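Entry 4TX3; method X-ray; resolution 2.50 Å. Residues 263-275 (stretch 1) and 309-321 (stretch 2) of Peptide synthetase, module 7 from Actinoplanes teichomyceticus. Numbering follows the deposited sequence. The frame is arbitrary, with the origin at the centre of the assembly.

Stretch 1 (263-275) QLVQAALAMLLTR
Stretch 2 309-321: PVRTDLSADPTFL

Residues 263-275 form an unbroken stretch of alpha helix, with phi/psi near -65/-40 and i to i+4 bonds such as Ala 268 N to Leu 264 O at 3.0 Å. Stretch 2 runs as a strand through 309-313, turns through a loop in which Ala 316 and Asp 317 take positive phi, and enters a helix at Phe 320, with Thr 319 as its N-cap. CA atoms pair Ala 270 with Thr 312 (7.7 Å), Met 271 with Leu 314 (7.5 Å) and Ala 268 with Phe 320 (7.0 Å).

Phe 320 (chi1 168°, chi2 71°) is a knob among Leu 264, Ala 267, Ala 268 and Met 271. The small alanines let its ring approach the helix: Ala 267 CB lies 3.8 Å from Phe 320 CE1. Long, flexible Met 271 (m, t, chi3 99°) brings its sulfur to the ring edge, SD 3.8 Å from Phe 320 CD1. Branched, apolar Leu 314 (chi1 m, chi2 112°) packs CD2 on the methyl of Ala 270, 3.8 Å from CB, while its CD1 lies 3.6 Å from Thr 274 OG1.

No direct hydrogen bond crosses. Instead, extended Gln 266 (t, t, chi3 -13°) reaches a water: NE2 donates to its oxygen at 2.7 Å, the water donates to Val 310 O at 3.0 Å, and its oxygen lies 2.7 Å from Thr 312 OG1.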

# COMPACT_ATOMS: atom_id res chain seq x y z
N GLN B 263 -16.11 -12.05 -11.34
CA GLN B 263 -16.90 -13.23 -11.65
C GLN B 263 -17.93 -12.96 -12.77
O GLN B 263 -18.23 -13.84 -13.57
CB GLN B 263 -17.60 -13.76 -10.39
CG GLN B 263 -16.66 -14.18 -9.28
CD GLN B 263 -17.39 -14.73 -8.06
OE1 GLN B 263 -18.56 -14.44 -7.83
NE2 GLN B 263 -16.70 -15.55 -7.28
N LEU B 264 -18.47 -11.74 -12.82
CA LEU B 264 -19.39 -11.36 -13.89
C LEU B 264 -18.73 -11.46 -15.25
O LEU B 264 -19.32 -11.96 -16.20
CB LEU B 264 -19.90 -9.93 -13.69
CG LEU B 264 -20.82 -9.67 -12.50
CD1 LEU B 264 -21.42 -8.31 -12.61
CD2 LEU B 264 -21.91 -10.69 -12.43
N VAL B 265 -17.50 -10.96 -15.33
CA VAL B 265 -16.74 -10.97 -16.58
C VAL B 265 -16.33 -12.41 -16.92
O VAL B 265 -16.31 -12.82 -18.08
CB VAL B 265 -15.48 -10.06 -16.49
CG1 VAL B 265 -14.65 -10.15 -17.75
CG2 VAL B 265 -15.90 -8.60 -16.23
N GLN B 266 -16.04 -13.19 -15.89
CA GLN B 266 -15.72 -14.59 -16.12
C GLN B 266 -16.92 -15.32 -16.72
O GLN B 266 -16.77 -16.15 -17.62
CB GLN B 266 -15.28 -15.26 -14.84
CG GLN B 266 -14.90 -16.69 -15.03
CD GLN B 266 -14.36 -17.28 -13.76
OE1 GLN B 266 -14.06 -16.55 -12.81
NE2 GLN B 266 -14.24 -18.62 -13.71
N ALA B 267 -18.12 -14.98 -16.24
CA ALA B 267 -19.34 -15.56 -16.79
C ALA B 267 -19.47 -15.20 -18.27
O ALA B 267 -19.58 -16.08 -19.13
CB ALA B 267 -20.55 -15.07 -16.03
N ALA B 268 -19.42 -13.90 -18.55
CA ALA B 268 -19.58 -13.39 -19.90
C ALA B 268 -18.59 -14.02 -20.89
O ALA B 268 -18.98 -14.44 -21.98
CB ALA B 268 -19.43 -11.87 -19.88
N LEU B 269 -17.32 -14.08 -20.50
CA LEU B 269 -16.29 -14.70 -21.33
C LEU B 269 -16.59 -16.19 -21.60
O LEU B 269 -16.38 -16.68 -22.72
CB LEU B 269 -14.91 -14.56 -20.68
CG LEU B 269 -13.75 -15.28 -21.38
CD1 LEU B 269 -13.49 -14.72 -22.76
CD2 LEU B 269 -12.49 -15.22 -20.53
N ALA B 270 -17.08 -16.89 -20.58
CA ALA B 270 -17.43 -18.30 -20.74
C ALA B 270 -18.57 -18.44 -21.75
O ALA B 270 -18.57 -19.37 -22.57
CB ALA B 270 -17.81 -18.94 -19.38
N MET B 271 -19.53 -17.52 -21.71
CA MET B 271 -20.62 -17.55 -22.68
C MET B 271 -20.08 -17.27 -24.08
O MET B 271 -20.56 -17.84 -25.07
CB MET B 271 -21.71 -16.53 -22.34
CG MET B 271 -22.55 -16.91 -21.15
SD MET B 271 -23.54 -15.51 -20.62
CE MET B 271 -25.14 -15.87 -21.38
N LEU B 272 -19.08 -16.40 -24.15
CA LEU B 272 -18.51 -16.05 -25.44
C LEU B 272 -17.80 -17.25 -26.04
O LEU B 272 -17.91 -17.51 -27.24
CB LEU B 272 -17.55 -14.87 -25.31
CG LEU B 272 -16.82 -14.42 -26.58
CD1 LEU B 272 -17.79 -14.02 -27.69
CD2 LEU B 272 -15.88 -13.29 -26.25
N LEU B 273 -17.07 -17.99 -25.21
CA LEU B 273 -16.30 -19.12 -25.72
C LEU B 273 -17.23 -20.25 -26.17
O LEU B 273 -16.99 -20.89 -27.19
CB LEU B 273 -15.30 -19.62 -24.67
CG LEU B 273 -14.15 -18.65 -24.36
CD1 LEU B 273 -13.43 -19.05 -23.09
CD2 LEU B 273 -13.16 -18.60 -25.52
N THR B 274 -18.32 -20.48 -25.43
CA THR B 274 -19.31 -21.45 -25.87
C THR B 274 -19.86 -21.03 -27.22
O THR B 274 -19.99 -21.83 -28.13
CB THR B 274 -20.46 -21.59 -24.85
OG1 THR B 274 -19.98 -22.19 -23.64
CG2 THR B 274 -21.55 -22.48 -25.43
N ARG B 275 -20.14 -19.74 -27.36
CA ARG B 275 -20.63 -19.16 -28.60
C ARG B 275 -19.58 -19.21 -29.72
O ARG B 275 -19.92 -19.25 -30.89
CB ARG B 275 -21.05 -17.72 -28.32
CG ARG B 275 -21.88 -17.09 -29.39
CD ARG B 275 -23.26 -17.73 -29.52
NE ARG B 275 -24.08 -16.94 -30.44
CZ ARG B 275 -23.91 -16.90 -31.76
NH1 ARG B 275 -22.95 -17.61 -32.36
NH2 ARG B 275 -24.70 -16.15 -32.50
N PRO B 309 -7.65 -22.43 -11.50
CA PRO B 309 -8.55 -22.85 -12.58
C PRO B 309 -9.96 -23.08 -12.07
O PRO B 309 -10.12 -23.73 -11.05
CB PRO B 309 -7.93 -24.16 -13.04
CG PRO B 309 -7.37 -24.73 -11.77
CD PRO B 309 -6.87 -23.56 -10.98
N VAL B 310 -10.95 -22.55 -12.77
CA VAL B 310 -12.34 -22.78 -12.39
C VAL B 310 -13.09 -23.37 -13.57
O VAL B 310 -13.07 -22.84 -14.68
CB VAL B 310 -13.02 -21.50 -11.88
CG1 VAL B 310 -14.51 -21.73 -11.69
CG2 VAL B 310 -12.36 -21.06 -10.56
N ARG B 311 -13.71 -24.52 -13.32
CA ARG B 311 -14.43 -25.22 -14.35
C ARG B 311 -15.87 -24.75 -14.34
O ARG B 311 -16.49 -24.64 -13.28
CB ARG B 311 -14.34 -26.73 -14.13
CG ARG B 311 -14.97 -27.56 -15.21
CD ARG B 311 -14.95 -29.02 -14.79
NE ARG B 311 -15.36 -29.90 -15.87
CZ ARG B 311 -15.13 -31.21 -15.87
NH1 ARG B 311 -14.51 -31.78 -14.85
NH2 ARG B 311 -15.53 -31.95 -16.90
N THR B 312 -16.41 -24.46 -15.51
CA THR B 312 -17.77 -23.96 -15.56
C THR B 312 -18.57 -24.81 -16.53
O THR B 312 -18.08 -25.17 -17.59
CB THR B 312 -17.81 -22.47 -15.96
OG1 THR B 312 -17.18 -21.70 -14.91
CG2 THR B 312 -19.23 -21.98 -16.11
N ASP B 313 -19.79 -25.16 -16.14
CA ASP B 313 -20.68 -25.94 -16.98
C ASP B 313 -21.76 -25.05 -17.60
O ASP B 313 -22.58 -24.49 -16.89
CB ASP B 313 -21.32 -27.07 -16.17
CG ASP B 313 -22.40 -27.83 -16.95
OD1 ASP B 313 -22.45 -27.77 -18.20
OD2 ASP B 313 -23.21 -28.52 -16.29
N LEU B 314 -21.77 -24.97 -18.93
CA LEU B 314 -22.67 -24.05 -19.64
C LEU B 314 -23.78 -24.74 -20.43
O LEU B 314 -24.32 -24.17 -21.38
CB LEU B 314 -21.87 -23.16 -20.59
CG LEU B 314 -20.86 -22.30 -19.83
CD1 LEU B 314 -19.44 -22.76 -20.17
CD2 LEU B 314 -21.05 -20.84 -20.12
N SER B 315 -24.13 -25.96 -20.04
CA SER B 315 -25.20 -26.68 -20.73
C SER B 315 -26.57 -26.09 -20.42
O SER B 315 -26.74 -25.38 -19.42
CB SER B 315 -25.17 -28.17 -20.37
OG SER B 315 -25.33 -28.38 -18.98
N ALA B 316 -27.53 -26.38 -21.30
CA ALA B 316 -28.96 -25.99 -21.21
C ALA B 316 -29.23 -24.51 -21.47
O ALA B 316 -30.13 -23.94 -20.87
CB ALA B 316 -29.53 -26.39 -19.86
N ASP B 317 -28.48 -23.92 -22.39
CA ASP B 317 -28.65 -22.53 -22.81
C ASP B 317 -28.97 -21.56 -21.66
O ASP B 317 -30.02 -20.92 -21.64
CB ASP B 317 -29.74 -22.43 -23.88
CG ASP B 317 -29.50 -21.28 -24.83
OD1 ASP B 317 -28.34 -21.07 -25.25
OD2 ASP B 317 -30.49 -20.58 -25.17
N PRO B 318 -28.05 -21.45 -20.69
CA PRO B 318 -28.25 -20.65 -19.48
C PRO B 318 -28.36 -19.13 -19.74
O PRO B 318 -27.69 -18.59 -20.62
CB PRO B 318 -26.99 -20.93 -18.65
CG PRO B 318 -26.24 -22.01 -19.39
CD PRO B 318 -26.67 -21.95 -20.79
N THR B 319 -29.22 -18.47 -18.98
CA THR B 319 -29.16 -17.01 -18.90
C THR B 319 -27.81 -16.60 -18.34
O THR B 319 -27.14 -17.39 -17.65
CB THR B 319 -30.24 -16.44 -17.99
OG1 THR B 319 -29.93 -16.79 -16.63
CG2 THR B 319 -31.60 -16.99 -18.37
N PHE B 320 -27.41 -15.36 -18.64
CA PHE B 320 -26.19 -14.79 -18.07
C PHE B 320 -26.19 -14.96 -16.56
O PHE B 320 -25.19 -15.39 -15.97
CB PHE B 320 -26.07 -13.30 -18.42
CG PHE B 320 -25.01 -12.59 -17.64
CD1 PHE B 320 -23.67 -12.83 -17.87
CD2 PHE B 320 -25.36 -11.67 -16.65
CE1 PHE B 320 -22.69 -12.18 -17.13
CE2 PHE B 320 -24.39 -11.01 -15.91
CZ PHE B 320 -23.05 -11.25 -16.15
N LEU B 321 -27.31 -14.62 -15.94
CA LEU B 321 -27.44 -14.69 -14.49
C LEU B 321 -27.28 -16.13 -13.99
O LEU B 321 -26.69 -16.36 -12.93
CB LEU B 321 -28.79 -14.14 -14.04
CG LEU B 321 -29.02 -12.63 -14.04
CD1 LEU B 321 -30.48 -12.38 -13.69
CD2 LEU B 321 -28.09 -11.96 -13.05
O HOH W 1 -14.84 -20.53 -15.45